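Local atomic coordinates of arylamine n-acetyltransferase NAT (Mycobacterium tuberculosis, PDB entry 4BGF), a protein that probably catalyses transfer of an acetyl group from acetyl-coenzyme A to arylamines, as an arylamine N-acetyltransferase. Residues 27-32 with 124-129; 75-80 with 111-116; 131-136 with 167-172; 149-154 with 211-216; 244-249 with 264-269. All coordinates share one frame; numbering follows the deposited sequence.

Interaction 1: 27-32 with 124-129; sequences DLVTVH and YLVDVG
The imidazole of His32 meets the isopropyl group of Val128 obliquely, the two side chains crossing at about a right angle. Val128 CG2 comes to 3.2 Å from His32 NE2 and 3.5 Å from His32 CD2, and CB of the same valine sits just behind. Both ring nitrogens are engaged elsewhere: ND1 with Tyr8 OH, NE2 with ND1 of His73, whose ring also meets that of His32 with the planes at about 60°. These two bonds should fix the rotation of the imidazole while the valine packs against it. The fold element is a helix, 22-35, laid over the end of strand 124-126 and the turn that follows it, where Asp127 belongs to what looks like the Cys-His-Asp triad of this enzyme family, with Cys70 and His110.

One helical turn earlier, Val29 completes the apolar surface. CG2 of Val29 is 3.8 Å from Val126 CG1 and 4.1 Å from Val128 CG1, so a single methyl touches both Val126 and Val128, two residues apart on the other segment. Val29 CG1 is anti to the backbone N (chi1 162°), which leaves CG2 beside that N and pointing to Val126. Every residue that touches here is buried.

Asp127 itself turns away from the helix. Its OD2 bonds to His110 NE2, and its OD1 accepts a hydrogen bond from Asn74 ND2. OD1 also closes an Asx turn: Gly129 N donates to Asp127 OD1 over 3.0 Å, arriving from above the carboxylate plane with an N-H...O angle of 154°.

Interaction 2: 75-80 with 111-116; sequences GLMGYV and TLLGVT
Leu113 reaches from its strand to the helix with one methyl, CD1, which lies 3.8 Å from Gly78 N and 3.9 Å from Gly78 CA. Without a side chain, Gly78 offers bare backbone, and the leucine tip settles directly against it. The closest backbones match this: the CA atoms of Gly78 and Leu113 are 7.1 Å apart.

Conformation puts the methyl there. CG of Leu113 stands beside the backbone N and anti to the carbonyl carbon (chi1 -50°), and an extended second torsion carries CD1 outward. Met77 answers with the root of its chain: its CG is 4.0 Å from Leu113 CD1, and the two side chains cross at about a right angle. With CG anti to the backbone N (chi1 180°), the methionine starts toward the strand, then bends at chi2 (53°) and again at chi3, which takes its sulfur and methyl away from Leu113. Val128 packs on CB of Met77 and CE goes to His32 ND1, so the start of the chain has two neighbours and the methyl a third; Tyr8 also touches this side chain.

All three touching residues are buried, and no hydrogen bond passes between the two segments. A polar link close by comes from Asn74 ND2, which bonds to Thr111 O.

Helix 70-83 carries Cys70 at its start and lies against strand 110-116, which opens with His110. A cysteine at the head of a helix packed on a sheet strand that brings the histidine is characteristic of the papain-like core that this family probably shares.

Interaction 3: 131-136 with 167-172; sequences GGQTPT and AMVRDT
A type I beta turn, Gly131 to Thr134, presents Gln133 to the end of strand 162-168 and the start of the turn leading to strand 173-179. The beta turn is closed by Thr134 N donating to Gly131 O at 3.0 Å. From its third position Gln133 sends its side chain across, CG anti to the backbone N (chi1 -159°), with a bend at chi2 that swings the amide round to the other segment.

The amide meets methyl groups. Gln133 OE1 lies 3.6 Å from Val169 CG2 and 4.0 Å from Ala167 CB, and Gln133 CD is also 4.0 Å from Val169 CG2. Glutamine and valine come at each other from opposite directions, the valine methyl beside the backbone N of its own residue being the one that touches. No hydrogen bond crosses the contact. Beyond Val169 the chain reverses through Arg170 and Asp171, both with left-handed backbone angles, and Val169 N bonds to Thr172 O at 2.9 Å.

Gln133 also leans on Leu176 of strand 173-179 in the seven-stranded sheet and on Arg218 of strand 217-222 in the five-stranded one, while its backbone O bonds to Tyr154 OH; loop 131-136 therefore reaches both sheets.

Interaction 4: 149-154 with 211-216; sequences TTHEPY and AVITDD
Segment 149-154 is an irregular loop that runs into strand 154-159, and the CA atoms nearest each other across the contact are those of His151 and Asp216, 7.7 Å apart. At His151 the backbone is drawn into an unusual form, with phi and psi both negative and psi far from helical values. The other segment arrives along strand 209-214 and then bends toward strand 217-222, so that two successive backbone carbonyls, of Thr214 and Asp215, lie near the histidine.

His151 carries the contact. Its CG stands beside the backbone N, anti to the carbonyl carbon (chi1 -72°), and the ring reaches over with NE2 leading. NE2 donates to Thr214 O at 2.8 Å. The oxygen lies at the ring edge, close to the ring plane, and the donor stands nearly along the C=O axis (173°), though the bond is bent at the hydrogen, to 130°. Asp215 O comes obliquely to 3.3 Å from His151 NE2, at an angle too poor for a bond. Ile213 adds an apolar contact, its CG2, anti to the backbone N, approaching obliquely to 3.8 Å from His151 CE1. The side chain of Asp215 starts away from the loop, and its OD1, 6.8 Å from His151 NE2, could at most favour a charged imidazole slightly.

Arg218 packs on both His151 and Ile213 and forms a salt bridge with Glu152. The contact joins the loop leading into an outer strand of the seven-stranded sheet to a hairpin of the five-stranded sheet, consistent with the barrel and lid regions of the arylamine N-acetyltransferase fold meeting here.

Interaction 5: 244-249 with 264-269; sequences AVVDTL and GALETR
Apolar contact comes first, and Val246 makes it. Its CG2, the methyl beside the backbone N, is 3.8 Å from Glu267 CG and 4.1 Å from Glu267 CA. The same methyl is 4.4 Å from Leu266 CD2, a looser meeting. Val246 therefore fits over two successive residues of helix 263-270, and the nearest CA atoms, of Val246 and Glu267, are 6.5 Å apart. Valine and glutamate side chains cross at about a right angle. Those distances to CG and CA place the methyl on the aliphatic part of the glutamate and not on its carboxylate.

Charge plays a small part. Glu267 keeps CG beside its backbone N (chi1 -59°) and runs on extended, past Ala242 and Ala243. Asp247 OD1 lies 6.0 Å from Glu267 OE2; two like charges at that distance would repel mildly, if at all.

Hydrogen bonds stay within each helix. Ala244 O takes two donors of one residue, Thr248 OG1 at 2.8 Å and Thr248 N, which approach from opposite faces of the carbonyl plane. In the second helix Arg269 N makes just a weak bond to Leu266 O, and the helix is kinked at this point.

Two short helices near the C-terminus, 242-251 and 263-270, thus pack through a valine set against a leucine and a glutamate stem: a plain helix-helix contact at the end of the chain, following the five-stranded sheet.

Overall arrangement
Along the chain interaction 2 falls within the span of interaction 1, interactions 3 and 4 interleave, and interaction 5 comes last. Interactions 1 and 2, centres 9 Å apart, share neighbouring strands 124-126 and 110-116 of the seven-stranded sheet, with helices 22-35 and 70-83 packed alongside, around the probable triad of Cys70, His110 and Asp127. Interaction 1 touches interaction 3 where Thr134 OG1 meets Asp127 O. Interactions 3 and 4, centres 8 Å apart, carry the network on to the five-stranded sheet. Interaction 5 stands apart: its centre is 27 Å or more from every other. The first four thus tie the probable active site to both sheets, while the last belongs to the C-terminal helices.

Interaction 1: 27-32 with 124-129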
# COMPACT_ATOMS: atom_id res chain seq x y z
N ASP A 27 0.23 2.32 -15.72
CA ASP A 27 -1.21 2.59 -15.69
C ASP A 27 -1.97 1.79 -14.63
O ASP A 27 -2.96 2.25 -14.04
CB ASP A 27 -1.84 2.29 -17.06
CG ASP A 27 -1.33 3.22 -18.16
OD1 ASP A 27 -0.50 4.11 -17.86
OD2 ASP A 27 -1.77 3.06 -19.32
N LEU A 28 -1.53 0.56 -14.43
CA LEU A 28 -2.19 -0.29 -13.47
C LEU A 28 -1.95 0.22 -12.09
O LEU A 28 -2.86 0.25 -11.29
CB LEU A 28 -1.70 -1.71 -13.59
CG LEU A 28 -2.33 -2.47 -14.74
CD1 LEU A 28 -1.60 -3.77 -14.83
CD2 LEU A 28 -3.82 -2.69 -14.49
N VAL A 29 -0.71 0.62 -11.83
CA VAL A 29 -0.32 1.20 -10.55
C VAL A 29 -1.14 2.46 -10.23
O VAL A 29 -1.65 2.60 -9.13
CB VAL A 29 1.21 1.49 -10.51
CG1 VAL A 29 1.57 2.47 -9.42
CG2 VAL A 29 2.01 0.18 -10.27
N THR A 30 -1.24 3.39 -11.19
CA THR A 30 -2.00 4.63 -11.00
C THR A 30 -3.46 4.38 -10.65
O THR A 30 -3.97 4.91 -9.70
CB THR A 30 -1.99 5.46 -12.27
OG1 THR A 30 -2.51 4.66 -13.32
CG2 THR A 30 -0.58 5.90 -12.66
N VAL A 31 -4.15 3.58 -11.46
CA VAL A 31 -5.56 3.27 -11.25
C VAL A 31 -5.85 2.39 -10.02
O VAL A 31 -6.90 2.51 -9.40
CB VAL A 31 -6.12 2.60 -12.51
CG1 VAL A 31 -7.59 2.45 -12.41
CG2 VAL A 31 -5.84 3.45 -13.72
N HIS A 32 -4.93 1.49 -9.68
CA HIS A 32 -5.00 0.68 -8.48
C HIS A 32 -4.96 1.59 -7.28
O HIS A 32 -5.85 1.55 -6.44
CB HIS A 32 -3.79 -0.29 -8.44
CG HIS A 32 -3.73 -1.16 -7.21
ND1 HIS A 32 -4.01 -2.51 -7.25
CD2 HIS A 32 -3.39 -0.88 -5.93
CE1 HIS A 32 -3.87 -3.02 -6.04
NE2 HIS A 32 -3.50 -2.05 -5.22
N TYR A 124 12.12 -3.71 -12.05
CA TYR A 124 11.47 -2.50 -11.54
C TYR A 124 10.87 -2.78 -10.20
O TYR A 124 10.27 -3.82 -9.99
CB TYR A 124 10.34 -2.02 -12.46
CG TYR A 124 10.79 -1.33 -13.74
CD1 TYR A 124 11.17 -0.01 -13.73
CD2 TYR A 124 10.85 -2.03 -14.94
CE1 TYR A 124 11.60 0.61 -14.86
CE2 TYR A 124 11.27 -1.41 -16.08
CZ TYR A 124 11.65 -0.09 -16.04
OH TYR A 124 12.08 0.56 -17.17
N LEU A 125 11.03 -1.83 -9.29
CA LEU A 125 10.33 -1.87 -8.04
C LEU A 125 8.87 -1.41 -8.20
O LEU A 125 8.60 -0.41 -8.84
CB LEU A 125 11.06 -0.98 -7.06
CG LEU A 125 10.62 -0.88 -5.60
CD1 LEU A 125 11.75 -0.23 -4.85
CD2 LEU A 125 9.32 -0.09 -5.34
N VAL A 126 7.95 -2.17 -7.60
CA VAL A 126 6.53 -1.84 -7.57
C VAL A 126 6.03 -1.94 -6.12
O VAL A 126 6.30 -2.92 -5.42
CB VAL A 126 5.73 -2.74 -8.56
CG1 VAL A 126 4.22 -2.44 -8.52
CG2 VAL A 126 6.27 -2.61 -9.96
N ASP A 127 5.34 -0.91 -5.64
CA ASP A 127 4.83 -0.88 -4.27
C ASP A 127 3.54 -0.06 -4.15
O ASP A 127 3.61 1.16 -4.09
CB ASP A 127 5.88 -0.33 -3.29
CG ASP A 127 5.51 -0.56 -1.85
OD1 ASP A 127 4.42 -1.10 -1.61
OD2 ASP A 127 6.29 -0.21 -0.96
N VAL A 128 2.39 -0.73 -4.12
CA VAL A 128 1.09 -0.06 -3.98
C VAL A 128 0.55 -0.26 -2.56
O VAL A 128 -0.64 -0.12 -2.33
CB VAL A 128 0.04 -0.54 -5.06
CG1 VAL A 128 0.53 -0.23 -6.45
CG2 VAL A 128 -0.27 -2.05 -4.97
N GLY A 129 1.44 -0.58 -1.61
CA GLY A 129 1.01 -0.99 -0.30
C GLY A 129 1.64 -0.25 0.86
O GLY A 129 1.46 -0.66 2.00

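Interaction 2: 75-80 with 111-116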
# COMPACT_ATOMS: atom_id res chain seq x y z
N GLY A 75 0.31 -8.25 -2.39
CA GLY A 75 -0.21 -9.58 -2.71
C GLY A 75 -1.08 -9.57 -3.95
O GLY A 75 -0.83 -10.32 -4.89
N LEU A 76 -2.09 -8.70 -3.99
CA LEU A 76 -3.03 -8.70 -5.12
C LEU A 76 -2.39 -8.17 -6.38
O LEU A 76 -2.60 -8.70 -7.45
CB LEU A 76 -4.31 -7.89 -4.82
CG LEU A 76 -5.37 -7.88 -5.94
CD1 LEU A 76 -5.92 -9.29 -6.27
CD2 LEU A 76 -6.49 -6.91 -5.57
N MET A 77 -1.62 -7.10 -6.28
CA MET A 77 -0.89 -6.62 -7.42
C MET A 77 0.05 -7.72 -7.99
O MET A 77 0.05 -7.97 -9.20
CB MET A 77 -0.12 -5.37 -7.02
CG MET A 77 0.69 -4.75 -8.13
SD MET A 77 -0.23 -4.41 -9.69
CE MET A 77 -1.31 -3.00 -9.32
N GLY A 78 0.82 -8.38 -7.12
CA GLY A 78 1.70 -9.48 -7.52
C GLY A 78 1.04 -10.61 -8.31
O GLY A 78 1.58 -11.10 -9.28
N TYR A 79 -0.12 -11.06 -7.87
CA TYR A 79 -0.89 -12.03 -8.63
C TYR A 79 -1.40 -11.49 -9.95
O TYR A 79 -1.46 -12.23 -10.93
CB TYR A 79 -2.08 -12.49 -7.81
CG TYR A 79 -1.67 -13.25 -6.59
CD1 TYR A 79 -0.68 -14.21 -6.64
CD2 TYR A 79 -2.26 -12.99 -5.38
CE1 TYR A 79 -0.31 -14.90 -5.52
CE2 TYR A 79 -1.89 -13.67 -4.25
CZ TYR A 79 -0.92 -14.61 -4.33
OH TYR A 79 -0.56 -15.29 -3.19
N VAL A 80 -1.79 -10.22 -9.99
CA VAL A 80 -2.22 -9.62 -11.24
C VAL A 80 -1.08 -9.54 -12.28
O VAL A 80 -1.28 -9.89 -13.43
CB VAL A 80 -2.86 -8.23 -11.04
CG1 VAL A 80 -3.08 -7.54 -12.37
CG2 VAL A 80 -4.15 -8.40 -10.33
N THR A 111 6.27 -5.30 2.71
CA THR A 111 6.56 -6.12 1.57
C THR A 111 6.30 -5.27 0.35
O THR A 111 5.35 -4.48 0.33
CB THR A 111 5.70 -7.41 1.57
OG1 THR A 111 6.15 -8.30 0.54
CG2 THR A 111 4.26 -7.12 1.37
N LEU A 112 7.18 -5.39 -0.64
CA LEU A 112 7.02 -4.76 -1.94
C LEU A 112 7.34 -5.83 -3.04
O LEU A 112 7.51 -7.01 -2.73
CB LEU A 112 7.95 -3.55 -2.06
CG LEU A 112 9.46 -3.85 -1.94
CD1 LEU A 112 10.24 -2.87 -2.70
CD2 LEU A 112 9.99 -3.92 -0.49
N LEU A 113 7.46 -5.40 -4.29
CA LEU A 113 7.68 -6.30 -5.44
C LEU A 113 8.85 -5.86 -6.26
O LEU A 113 9.09 -4.66 -6.38
CB LEU A 113 6.49 -6.31 -6.40
CG LEU A 113 5.14 -6.52 -5.74
CD1 LEU A 113 4.06 -6.41 -6.80
CD2 LEU A 113 5.11 -7.84 -4.97
N GLY A 114 9.56 -6.83 -6.85
CA GLY A 114 10.55 -6.57 -7.89
C GLY A 114 10.10 -7.25 -9.18
O GLY A 114 10.04 -8.47 -9.24
N VAL A 115 9.80 -6.45 -10.20
CA VAL A 115 9.10 -6.92 -11.39
C VAL A 115 10.00 -6.80 -12.62
O VAL A 115 10.67 -5.79 -12.78
CB VAL A 115 7.74 -6.14 -11.57
CG1 VAL A 115 7.21 -6.23 -12.99
CG2 VAL A 115 6.70 -6.64 -10.58
N THR A 116 10.03 -7.86 -13.44
CA THR A 116 10.60 -7.78 -14.79
C THR A 116 9.53 -8.17 -15.80
O THR A 116 8.47 -8.67 -15.45
CB THR A 116 11.86 -8.65 -14.99
OG1 THR A 116 11.56 -10.02 -14.71
CG2 THR A 116 12.97 -8.17 -14.09

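Interaction 3: 131-136 with 167-172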
# COMPACT_ATOMS: atom_id res chain seq x y z
N GLY A 131 0.89 2.88 1.67
CA GLY A 131 -0.05 3.80 2.27
C GLY A 131 0.07 5.09 1.53
O GLY A 131 0.44 5.08 0.36
N GLY A 132 -0.19 6.21 2.22
CA GLY A 132 -0.28 7.51 1.58
C GLY A 132 0.94 7.90 0.78
O GLY A 132 0.81 8.54 -0.24
N GLN A 133 2.13 7.47 1.21
CA GLN A 133 3.39 7.86 0.56
C GLN A 133 3.97 6.75 -0.32
O GLN A 133 5.14 6.75 -0.62
CB GLN A 133 4.40 8.27 1.64
CG GLN A 133 5.56 9.16 1.20
CD GLN A 133 5.12 10.47 0.56
OE1 GLN A 133 5.61 10.86 -0.49
NE2 GLN A 133 4.23 11.18 1.22
N THR A 134 3.15 5.81 -0.73
CA THR A 134 3.64 4.74 -1.53
C THR A 134 4.04 5.38 -2.88
O THR A 134 3.53 6.45 -3.23
CB THR A 134 2.56 3.63 -1.58
OG1 THR A 134 3.15 2.34 -1.78
CG2 THR A 134 1.53 3.91 -2.62
N PRO A 135 5.02 4.78 -3.61
CA PRO A 135 5.36 5.35 -4.93
C PRO A 135 4.26 5.13 -5.96
O PRO A 135 3.52 4.15 -5.88
CB PRO A 135 6.60 4.55 -5.33
CG PRO A 135 6.50 3.32 -4.53
CD PRO A 135 5.95 3.71 -3.25
N THR A 136 4.16 6.03 -6.92
CA THR A 136 3.01 6.11 -7.83
C THR A 136 3.44 5.75 -9.27
O THR A 136 2.62 5.73 -10.18
CB THR A 136 2.42 7.55 -7.75
OG1 THR A 136 3.44 8.48 -8.08
CG2 THR A 136 1.98 7.89 -6.34
N ALA A 167 11.82 9.24 -0.79
CA ALA A 167 10.92 10.18 -1.47
C ALA A 167 11.29 11.63 -1.19
O ALA A 167 11.66 11.97 -0.06
CB ALA A 167 9.51 9.95 -1.05
N MET A 168 11.18 12.48 -2.21
CA MET A 168 11.43 13.90 -2.08
C MET A 168 10.15 14.56 -1.58
O MET A 168 9.24 14.80 -2.35
CB MET A 168 11.81 14.47 -3.45
CG MET A 168 11.97 15.97 -3.52
SD MET A 168 13.02 16.63 -2.23
CE MET A 168 14.64 16.02 -2.66
N VAL A 169 10.08 14.80 -0.27
CA VAL A 169 8.90 15.39 0.36
C VAL A 169 9.33 16.67 1.07
O VAL A 169 10.00 16.60 2.09
CB VAL A 169 8.27 14.45 1.42
CG1 VAL A 169 6.93 14.99 1.88
CG2 VAL A 169 8.10 13.05 0.88
N ARG A 170 8.93 17.81 0.51
CA ARG A 170 9.21 19.14 1.08
C ARG A 170 10.67 19.54 0.98
O ARG A 170 11.25 20.05 1.95
CB ARG A 170 8.78 19.26 2.55
CG ARG A 170 7.33 18.98 2.83
CD ARG A 170 7.00 19.28 4.29
NE ARG A 170 5.62 18.90 4.63
CZ ARG A 170 5.27 17.89 5.43
NH1 ARG A 170 6.17 17.10 6.00
NH2 ARG A 170 3.98 17.65 5.65
N ASP A 171 11.26 19.36 -0.19
CA ASP A 171 12.65 19.73 -0.38
C ASP A 171 13.57 19.00 0.59
O ASP A 171 14.64 19.48 0.95
CB ASP A 171 12.79 21.24 -0.26
CG ASP A 171 11.91 21.98 -1.25
OD1 ASP A 171 11.40 21.32 -2.18
OD2 ASP A 171 11.73 23.21 -1.11
N THR A 172 13.14 17.82 1.02
CA THR A 172 13.98 16.94 1.80
C THR A 172 13.81 15.56 1.22
O THR A 172 12.69 15.16 0.94
CB THR A 172 13.54 16.93 3.27
OG1 THR A 172 12.14 16.65 3.35
CG2 THR A 172 13.79 18.27 3.88

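Interaction 4: 149-154 with 211-216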
# COMPACT_ATOMS: atom_id res chain seq x y z
N THR A 149 8.37 10.53 -10.87
CA THR A 149 7.16 9.74 -10.73
C THR A 149 6.04 10.66 -11.16
O THR A 149 6.26 11.83 -11.44
CB THR A 149 6.93 9.28 -9.27
OG1 THR A 149 6.78 10.41 -8.42
CG2 THR A 149 8.11 8.46 -8.76
N THR A 150 4.82 10.15 -11.22
CA THR A 150 3.67 11.01 -11.43
C THR A 150 3.44 11.99 -10.30
O THR A 150 2.77 12.99 -10.50
CB THR A 150 2.41 10.19 -11.53
OG1 THR A 150 2.31 9.33 -10.40
CG2 THR A 150 2.47 9.33 -12.72
N HIS A 151 3.92 11.67 -9.09
CA HIS A 151 3.93 12.63 -7.95
C HIS A 151 5.37 13.14 -7.71
O HIS A 151 6.01 13.58 -8.64
CB HIS A 151 3.30 12.03 -6.66
CG HIS A 151 1.82 11.89 -6.72
ND1 HIS A 151 1.24 11.07 -7.66
CD2 HIS A 151 0.81 12.43 -6.01
CE1 HIS A 151 -0.07 11.11 -7.51
NE2 HIS A 151 -0.36 11.93 -6.53
N GLU A 152 5.86 13.05 -6.48
CA GLU A 152 7.19 13.50 -6.11
C GLU A 152 8.19 12.55 -6.72
O GLU A 152 7.84 11.43 -7.06
CB GLU A 152 7.34 13.49 -4.59
CG GLU A 152 6.19 14.21 -3.85
CD GLU A 152 5.10 13.27 -3.42
OE1 GLU A 152 5.05 12.16 -3.96
OE2 GLU A 152 4.30 13.65 -2.54
N PRO A 153 9.46 12.98 -6.89
CA PRO A 153 10.45 12.02 -7.36
C PRO A 153 11.04 11.17 -6.23
O PRO A 153 11.15 11.60 -5.08
CB PRO A 153 11.56 12.91 -7.94
CG PRO A 153 10.95 14.23 -8.09
CD PRO A 153 10.00 14.34 -6.97
N TYR A 154 11.41 9.94 -6.59
CA TYR A 154 11.94 8.97 -5.65
C TYR A 154 13.36 8.60 -6.03
O TYR A 154 13.84 8.90 -7.13
CB TYR A 154 11.06 7.71 -5.61
CG TYR A 154 9.80 7.88 -4.78
CD1 TYR A 154 8.90 8.88 -5.07
CD2 TYR A 154 9.52 7.04 -3.71
CE1 TYR A 154 7.76 9.04 -4.34
CE2 TYR A 154 8.39 7.20 -2.97
CZ TYR A 154 7.51 8.20 -3.29
OH TYR A 154 6.38 8.39 -2.57
N ALA A 211 -5.51 5.29 3.58
CA ALA A 211 -5.01 6.21 2.56
C ALA A 211 -5.48 5.86 1.14
O ALA A 211 -5.83 4.72 0.85
CB ALA A 211 -3.50 6.35 2.64
N VAL A 212 -5.54 6.87 0.27
CA VAL A 212 -5.84 6.67 -1.13
C VAL A 212 -5.14 7.79 -1.87
O VAL A 212 -4.86 8.80 -1.27
CB VAL A 212 -7.36 6.69 -1.38
CG1 VAL A 212 -7.89 8.14 -1.41
CG2 VAL A 212 -7.70 5.93 -2.63
N ILE A 213 -4.83 7.62 -3.14
CA ILE A 213 -3.98 8.54 -3.87
C ILE A 213 -4.71 9.06 -5.09
O ILE A 213 -5.38 8.32 -5.76
CB ILE A 213 -2.67 7.84 -4.26
CG1 ILE A 213 -1.83 7.61 -3.01
CG2 ILE A 213 -1.89 8.64 -5.26
CD1 ILE A 213 -0.78 6.69 -3.20
N THR A 214 -4.60 10.34 -5.36
CA THR A 214 -5.30 10.91 -6.50
C THR A 214 -4.30 11.59 -7.40
O THR A 214 -3.13 11.72 -7.04
CB THR A 214 -6.36 11.94 -6.09
OG1 THR A 214 -5.71 13.13 -5.63
CG2 THR A 214 -7.25 11.40 -5.01
N ASP A 215 -4.76 12.03 -8.57
CA ASP A 215 -3.93 12.77 -9.50
C ASP A 215 -3.04 13.78 -8.79
O ASP A 215 -1.81 13.73 -8.89
CB ASP A 215 -4.81 13.48 -10.55
CG ASP A 215 -5.99 14.25 -9.94
OD1 ASP A 215 -6.45 13.95 -8.82
OD2 ASP A 215 -6.47 15.19 -10.61
N ASP A 216 -3.67 14.67 -8.02
CA ASP A 216 -3.00 15.85 -7.45
C ASP A 216 -2.84 15.80 -5.93
O ASP A 216 -2.43 16.79 -5.34
CB ASP A 216 -3.74 17.14 -7.85
CG ASP A 216 -5.20 17.12 -7.49
OD1 ASP A 216 -5.55 16.70 -6.37
OD2 ASP A 216 -6.02 17.54 -8.33

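Interaction 5: 244-249 with 264-269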
# COMPACT_ATOMS: atom_id res chain seq x y z
N ALA A 244 -18.36 10.77 11.84
CA ALA A 244 -17.57 11.50 10.85
C ALA A 244 -16.48 10.63 10.26
O ALA A 244 -16.20 10.71 9.09
CB ALA A 244 -16.96 12.72 11.46
N VAL A 245 -15.83 9.83 11.09
CA VAL A 245 -14.76 8.99 10.60
C VAL A 245 -15.30 7.89 9.68
O VAL A 245 -14.72 7.65 8.62
CB VAL A 245 -13.93 8.36 11.71
CG1 VAL A 245 -12.73 7.66 11.11
CG2 VAL A 245 -13.46 9.41 12.65
N VAL A 246 -16.41 7.26 10.06
CA VAL A 246 -17.06 6.23 9.24
C VAL A 246 -17.60 6.80 7.91
O VAL A 246 -17.57 6.11 6.89
CB VAL A 246 -18.20 5.52 10.02
CG1 VAL A 246 -18.96 4.54 9.13
CG2 VAL A 246 -17.65 4.81 11.22
N ASP A 247 -18.09 8.03 7.92
CA ASP A 247 -18.47 8.68 6.67
C ASP A 247 -17.28 8.97 5.77
O ASP A 247 -17.38 8.82 4.56
CB ASP A 247 -19.26 9.97 6.91
CG ASP A 247 -20.64 9.70 7.49
OD1 ASP A 247 -21.32 8.76 7.02
OD2 ASP A 247 -21.04 10.42 8.42
N THR A 248 -16.16 9.36 6.36
CA THR A 248 -14.92 9.63 5.64
C THR A 248 -14.35 8.40 4.93
O THR A 248 -13.91 8.49 3.79
CB THR A 248 -13.86 10.23 6.61
OG1 THR A 248 -14.33 11.48 7.09
CG2 THR A 248 -12.49 10.40 5.97
N LEU A 249 -14.33 7.27 5.63
CA LEU A 249 -13.90 6.00 5.04
C LEU A 249 -14.80 5.57 3.88
O LEU A 249 -14.32 5.16 2.83
CB LEU A 249 -13.89 4.92 6.12
CG LEU A 249 -12.89 5.11 7.26
CD1 LEU A 249 -13.38 4.46 8.50
CD2 LEU A 249 -11.61 4.46 6.93
N GLY A 264 -24.04 1.47 11.46
CA GLY A 264 -24.47 2.02 12.74
C GLY A 264 -23.99 1.21 13.92
O GLY A 264 -24.08 1.65 15.07
N ALA A 265 -23.47 0.02 13.62
CA ALA A 265 -22.90 -0.87 14.63
C ALA A 265 -21.38 -0.80 14.60
O ALA A 265 -20.72 -1.26 15.52
CB ALA A 265 -23.38 -2.28 14.39
N LEU A 266 -20.81 -0.19 13.57
CA LEU A 266 -19.36 -0.02 13.49
C LEU A 266 -18.84 1.27 14.13
O LEU A 266 -17.71 1.29 14.61
CB LEU A 266 -18.91 -0.08 12.03
CG LEU A 266 -17.49 0.39 11.75
CD1 LEU A 266 -16.49 -0.57 12.38
CD2 LEU A 266 -17.24 0.54 10.26
N GLU A 267 -19.64 2.33 14.09
CA GLU A 267 -19.25 3.57 14.75
C GLU A 267 -18.88 3.29 16.21
O GLU A 267 -17.94 3.89 16.73
CB GLU A 267 -20.40 4.56 14.70
CG GLU A 267 -20.82 4.87 13.30
CD GLU A 267 -22.17 5.53 13.20
OE1 GLU A 267 -22.81 5.72 14.25
OE2 GLU A 267 -22.60 5.86 12.07
N THR A 268 -19.59 2.35 16.84
CA THR A 268 -19.42 2.09 18.28
C THR A 268 -18.03 1.60 18.61
O THR A 268 -17.46 1.94 19.65
CB THR A 268 -20.36 1.02 18.84
OG1 THR A 268 -21.67 1.18 18.30
CG2 THR A 268 -20.37 1.13 20.38
N ARG A 269 -17.51 0.77 17.73
CA ARG A 269 -16.19 0.24 17.89
C ARG A 269 -15.15 1.34 17.75
O ARG A 269 -14.21 1.41 18.53
CB ARG A 269 -15.96 -0.83 16.84
CG ARG A 269 -17.03 -1.91 16.81
CD ARG A 269 -16.90 -2.89 17.97
NE ARG A 269 -15.53 -3.34 18.17
CZ ARG A 269 -14.96 -4.36 17.53
NH1 ARG A 269 -15.63 -5.05 16.61
NH2 ARG A 269 -13.71 -4.69 17.80